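Local structure of ribulose-1,5-bisphosphate carboxylase/oxygenase large subunit (Rhodopseudomonas palustris, 3QFW) at the interface of chains A and B. The protein belongs to the Rubisco-like proteins, which share the fold of the Rubisco large subunit, and probably acts with magnesium on a phosphorylated sugar rather than fixing carbon dioxide. Numbering follows the deposited sequence. Chains: chain A/B, Ribulose-1,5-bisphosphate carboxylase/oxygenase large subunit.

Contact 1: the interface of chains A and B. Residues chain A 167-168, 233, 254, 256-257; chain B 81, 85-86, 89-90.
The imidazole of A:His167 reaches between two asparagine side chains of chain B: ND1 faces B:Asn85 at the ring edge, while the NE2 end lies against the flat amide of B:Asn90. OD1 of B:Asn85 sits in plane between ND1 and CE1, 3.1 Å from ND1 of A:His167, a bent hydrogen bond if ND1 carries the proton; amide and ring are turned 65° apart. CG of B:Asn85 anti to the backbone N (chi1 -166°) sends this amide toward the histidine, where ND2 also donates to the carbonyl O of A:His167 at 3.0 Å. A backbone bond from N of A:Met257 to O of B:Gly89 (2.8 Å) joins the chains just past helix 80-88.

NE2 of A:His167 sits over the amide of B:Asn90, 2.8 Å from ND2, planes 46° apart, a close polar contact badly placed for a hydrogen bond. Apolar contact is slight: the methyl of B:Met86 presses on CA of A:Gly168, and A:Ile233 CG2 touches B:Gly81. A:His167 ends a KDDH stretch matching Rubisco's metal-binding KDDE, and A:His254 matches a catalytic histidine, so this is probably an active-site edge completed by the neighbouring subunit. Over one face of the A:His167 ring, toward its rim, lies CE1 of A:His254.

Contact 2: the interface of chains A and B. Residues chain A 31, 35, 90, 93-94; chain B 289-290.
A:Glu31 and B:Arg289 run antiparallel, side by side, and form a salt bridge, with NE of the guanidinium donating to carboxylate OE1 of A:Glu31 at 3.0 Å. The bond is bent, 139° at the hydrogen, and NE comes from above the carboxylate plane, the two flat groups standing 74° apart. OE2 of A:Glu31 lies at the guanidinium edge, only weakly bonded to NE. A bend at chi3 (-55°) turns the guanidinium of B:Arg289 toward the acid. OE2 of A:Glu35 stands 4.0 Å from NH2 of B:Arg289, near enough to add to a field that probably favours the arginine's charge. An alanine in place of B:Arg289 would probably leave the carboxylate of A:Glu31 without its charged mate.

The CD2 side of the B:Phe290 ring slips between A:Gln94 on one face and A:Ile93 on the other. CG of A:Gln94 lies 3.6 Å from CD2 of B:Phe290, and CG2 of A:Ile93, out at the rim, 3.5 Å from the same atom. The amide nitrogen of A:Gln94 is modelled doubtfully close to the ring.

Separately, the carbonyl O of A:Asn90 faces the ring's C-H edge, 3.4 Å from CE2 of B:Phe290. Charge pair and wedged ring together fasten helix 18-31 and the 91-93 turn of one subunit to a loop of the other.

Contact 3: the interface of chains A and B. Residues chain A 50, 74-75; chain B 141-142, 174.
Amide nitrogen NE2 of B:Gln141 is the polar side-chain atom that comes nearest across this patch, and what it meets is carbon: CB of A:Thr75 at 3.5 Å, with methyl CG2 of A:Thr75 a little farther. The two side chains cross at about a right angle. B:Gln141 leaves its backbone with CG between N and the carbonyl carbon (chi1 54°) and then runs extended, which carries the amide out to the threonine. No nitrogen or oxygen of one chain comes within bonding reach of the other here, so the patch holds by shape.

The ring of B:Phe174 is the centre of that fit, its outer end entering between A:Ile50 and A:Ala74. CD1 of A:Ile50 comes tip to tip with the ring, 3.8 Å from CE1 of B:Phe174; the still nearer approaches modelled at CZ are doubtful. Farther in, CD2 of B:Phe174 lies 3.6 Å from the backbone O of A:Ala74. CG2 of A:Thr75 runs alongside and meets CE2 of B:Phe174 at 4.0 Å, while CG1 of A:Ile50 rests 3.9 Å from CA of B:Gly142. B:Gln141 belongs to a KPQG stretch matching the active-site KPK segment of Rubisco, so the site probably seats the 73-75 turn of one subunit beside loops near the partner's catalytic centre.

Contact 1: the interface of chains A and B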
# COMPACT_ATOMS: atom_id res chain seq x y z
N HIS A 167 13.82 9.10 -3.75
CA HIS A 167 12.92 7.96 -3.64
C HIS A 167 12.26 7.72 -4.99
O HIS A 167 11.70 6.65 -5.24
CB HIS A 167 11.83 8.22 -2.60
CG HIS A 167 10.70 9.05 -3.12
ND1 HIS A 167 9.55 8.50 -3.63
CD2 HIS A 167 10.56 10.39 -3.22
CE1 HIS A 167 8.74 9.47 -4.03
NE2 HIS A 167 9.33 10.63 -3.80
N GLY A 168 12.31 8.74 -5.84
CA GLY A 168 11.74 8.68 -7.17
C GLY A 168 12.63 7.97 -8.17
O GLY A 168 12.17 7.59 -9.24
N ILE A 233 5.08 0.92 -1.02
CA ILE A 233 5.07 0.74 -2.47
C ILE A 233 5.24 -0.73 -2.81
O ILE A 233 4.47 -1.29 -3.60
CB ILE A 233 6.21 1.53 -3.16
CG1 ILE A 233 5.99 3.03 -3.01
CG2 ILE A 233 6.29 1.17 -4.64
CD1 ILE A 233 4.67 3.51 -3.61
N HIS A 254 11.64 4.41 3.35
CA HIS A 254 11.09 5.66 2.86
C HIS A 254 9.56 5.58 2.93
O HIS A 254 8.98 4.52 2.72
CB HIS A 254 11.52 5.89 1.40
CG HIS A 254 11.12 7.24 0.87
ND1 HIS A 254 9.92 7.47 0.24
CD2 HIS A 254 11.77 8.43 0.89
CE1 HIS A 254 9.84 8.74 -0.11
NE2 HIS A 254 10.96 9.34 0.27
N ALA A 256 7.09 6.73 1.05
CA ALA A 256 6.23 6.87 -0.13
C ALA A 256 4.96 6.00 -0.03
O ALA A 256 5.03 4.81 0.27
CB ALA A 256 7.01 6.53 -1.39
N MET A 257 3.81 6.63 -0.30
CA MET A 257 2.48 5.98 -0.22
C MET A 257 2.02 5.60 1.18
O MET A 257 1.04 4.87 1.34
CB MET A 257 2.37 4.78 -1.17
CG MET A 257 2.01 5.14 -2.62
SD MET A 257 0.34 5.81 -2.84
CE MET A 257 -0.64 4.40 -2.36
N GLY B 81 4.29 -0.29 -9.40
CA GLY B 81 4.77 0.38 -8.20
C GLY B 81 5.38 1.75 -8.48
O GLY B 81 5.04 2.73 -7.83
N ASN B 85 4.25 5.35 -7.44
CA ASN B 85 5.26 6.21 -6.82
C ASN B 85 5.28 7.61 -7.43
O ASN B 85 5.14 8.61 -6.72
CB ASN B 85 6.64 5.55 -6.91
CG ASN B 85 7.68 6.20 -6.00
OD1 ASN B 85 7.35 6.81 -4.97
ND2 ASN B 85 8.94 6.08 -6.38
N MET B 86 5.41 7.71 -8.75
CA MET B 86 5.46 9.02 -9.39
C MET B 86 4.10 9.74 -9.36
O MET B 86 4.05 10.98 -9.30
CB MET B 86 6.00 8.92 -10.83
CG MET B 86 7.53 8.71 -10.97
SD MET B 86 8.64 9.39 -9.68
CE MET B 86 8.90 7.94 -8.71
N GLY B 89 3.32 9.04 -4.66
CA GLY B 89 4.21 8.60 -3.58
C GLY B 89 4.31 9.54 -2.39
O GLY B 89 3.93 9.21 -1.27
N ASN B 90 4.86 10.73 -2.65
CA ASN B 90 5.03 11.73 -1.60
C ASN B 90 3.78 12.51 -1.26
O ASN B 90 3.55 12.84 -0.10
CB ASN B 90 6.16 12.70 -1.97
CG ASN B 90 7.53 12.15 -1.65
OD1 ASN B 90 7.67 11.18 -0.90
ND2 ASN B 90 8.57 12.76 -2.22

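Contact 2: the interface of chains A and B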
# COMPACT_ATOMS: atom_id res chain seq x y z
N GLU A 31 -15.75 -5.52 11.79
CA GLU A 31 -15.09 -5.24 10.51
C GLU A 31 -13.65 -5.77 10.43
O GLU A 31 -13.22 -6.25 9.38
CB GLU A 31 -15.07 -3.73 10.26
CG GLU A 31 -16.44 -3.10 10.27
CD GLU A 31 -16.95 -2.80 8.88
OE1 GLU A 31 -16.73 -3.63 7.96
OE2 GLU A 31 -17.56 -1.72 8.70
N GLU A 35 -16.30 -9.92 10.06
CA GLU A 35 -16.90 -9.16 8.99
C GLU A 35 -18.23 -9.85 8.62
O GLU A 35 -18.58 -9.97 7.45
CB GLU A 35 -15.93 -9.10 7.82
CG GLU A 35 -16.35 -8.19 6.67
CD GLU A 35 -15.38 -8.27 5.50
OE1 GLU A 35 -14.22 -8.68 5.73
OE2 GLU A 35 -15.78 -7.95 4.36
N ASN A 90 -9.89 -3.47 5.81
CA ASN A 90 -11.20 -2.94 5.44
C ASN A 90 -11.43 -1.54 5.96
O ASN A 90 -11.96 -0.69 5.26
CB ASN A 90 -12.32 -3.83 6.01
CG ASN A 90 -12.60 -5.05 5.16
OD1 ASN A 90 -13.07 -6.08 5.67
ND2 ASN A 90 -12.34 -4.96 3.86
N ILE A 93 -10.86 1.88 4.38
CA ILE A 93 -11.79 2.41 3.38
C ILE A 93 -12.76 3.42 4.00
O ILE A 93 -13.35 4.24 3.30
CB ILE A 93 -12.61 1.29 2.71
CG1 ILE A 93 -11.69 0.23 2.10
CG2 ILE A 93 -13.55 1.88 1.64
CD1 ILE A 93 -10.59 0.80 1.25
N GLN A 94 -12.92 3.35 5.32
CA GLN A 94 -13.84 4.26 5.99
C GLN A 94 -13.15 5.57 6.32
O GLN A 94 -11.97 5.59 6.64
CB GLN A 94 -14.42 3.60 7.24
CG GLN A 94 -15.44 2.51 6.93
CD GLN A 94 -15.24 1.28 7.78
OE1 GLN A 94 -14.78 1.37 8.92
NE2 GLN A 94 -15.58 0.12 7.23
N ARG B 289 -22.11 -0.37 4.47
CA ARG B 289 -21.45 0.02 5.72
C ARG B 289 -20.48 1.18 5.52
O ARG B 289 -20.09 1.85 6.48
CB ARG B 289 -20.69 -1.16 6.33
CG ARG B 289 -21.56 -2.31 6.79
CD ARG B 289 -20.76 -3.27 7.66
NE ARG B 289 -19.55 -3.75 6.98
CZ ARG B 289 -19.52 -4.79 6.16
NH1 ARG B 289 -20.64 -5.46 5.91
NH2 ARG B 289 -18.39 -5.16 5.58
N PHE B 290 -20.08 1.40 4.27
CA PHE B 290 -19.06 2.40 3.96
C PHE B 290 -19.67 3.69 3.41
O PHE B 290 -20.89 3.79 3.27
CB PHE B 290 -18.01 1.81 3.01
CG PHE B 290 -17.29 0.61 3.59
CD1 PHE B 290 -17.98 -0.57 3.85
CD2 PHE B 290 -15.94 0.65 3.86
CE1 PHE B 290 -17.34 -1.67 4.39
CE2 PHE B 290 -15.29 -0.45 4.38
CZ PHE B 290 -15.99 -1.61 4.65

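Contact 3: the interface of chains A and B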
# COMPACT_ATOMS: atom_id res chain seq x y z
N ILE A 50 -12.94 -15.46 18.05
CA ILE A 50 -12.46 -14.80 16.84
C ILE A 50 -13.01 -13.39 16.68
O ILE A 50 -12.28 -12.47 16.32
CB ILE A 50 -12.83 -15.63 15.59
CG1 ILE A 50 -12.35 -17.07 15.76
CG2 ILE A 50 -12.25 -15.00 14.33
CD1 ILE A 50 -10.94 -17.17 16.24
N ALA A 74 -4.86 -15.44 16.29
CA ALA A 74 -4.96 -16.53 15.33
C ALA A 74 -5.34 -16.01 13.94
O ALA A 74 -5.00 -16.62 12.93
CB ALA A 74 -5.95 -17.55 15.82
N THR A 75 -6.03 -14.87 13.89
CA THR A 75 -6.46 -14.29 12.62
C THR A 75 -5.31 -13.59 11.90
O THR A 75 -5.37 -13.37 10.69
CB THR A 75 -7.60 -13.27 12.80
OG1 THR A 75 -7.11 -12.11 13.50
CG2 THR A 75 -8.73 -13.88 13.59
N GLN B 141 -14.05 -16.43 9.22
CA GLN B 141 -12.71 -17.02 9.09
C GLN B 141 -12.24 -17.92 10.26
O GLN B 141 -11.16 -18.49 10.21
CB GLN B 141 -11.65 -15.92 8.84
CG GLN B 141 -11.63 -14.79 9.85
CD GLN B 141 -10.33 -13.99 9.83
OE1 GLN B 141 -10.32 -12.78 9.63
NE2 GLN B 141 -9.21 -14.68 10.05
N GLY B 142 -13.04 -18.06 11.30
CA GLY B 142 -12.68 -18.98 12.37
C GLY B 142 -12.84 -20.45 11.99
O GLY B 142 -12.32 -21.33 12.69
N PHE B 174 -5.76 -21.99 11.57
CA PHE B 174 -7.20 -22.17 11.43
C PHE B 174 -7.61 -23.01 10.24
O PHE B 174 -8.48 -23.89 10.34
CB PHE B 174 -7.81 -20.80 11.17
CG PHE B 174 -8.09 -20.01 12.39
CD1 PHE B 174 -8.47 -20.63 13.56
CD2 PHE B 174 -8.00 -18.63 12.37
CE1 PHE B 174 -8.74 -19.90 14.69
CE2 PHE B 174 -8.26 -17.89 13.48
CZ PHE B 174 -8.63 -18.52 14.65

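Contacts 2 and 3 lie nearest each other, their C-alpha centres about 19 Å apart, and both set early segments of chain A against later loops of chain B. Contact 1, about 26 Å from contact 2 and 33 Å from contact 3, reverses the roles, with early residues of chain B meeting chain A. By the two-fold each has a twin. Residue 90 links contacts 1 and 2: its side chain serves one and its backbone oxygen the other. Its amide is modelled turned over between copies, leaving its orientation uncertain. The reciprocal exchange fits the Rubisco-family dimer, whose active sites draw on both subunits.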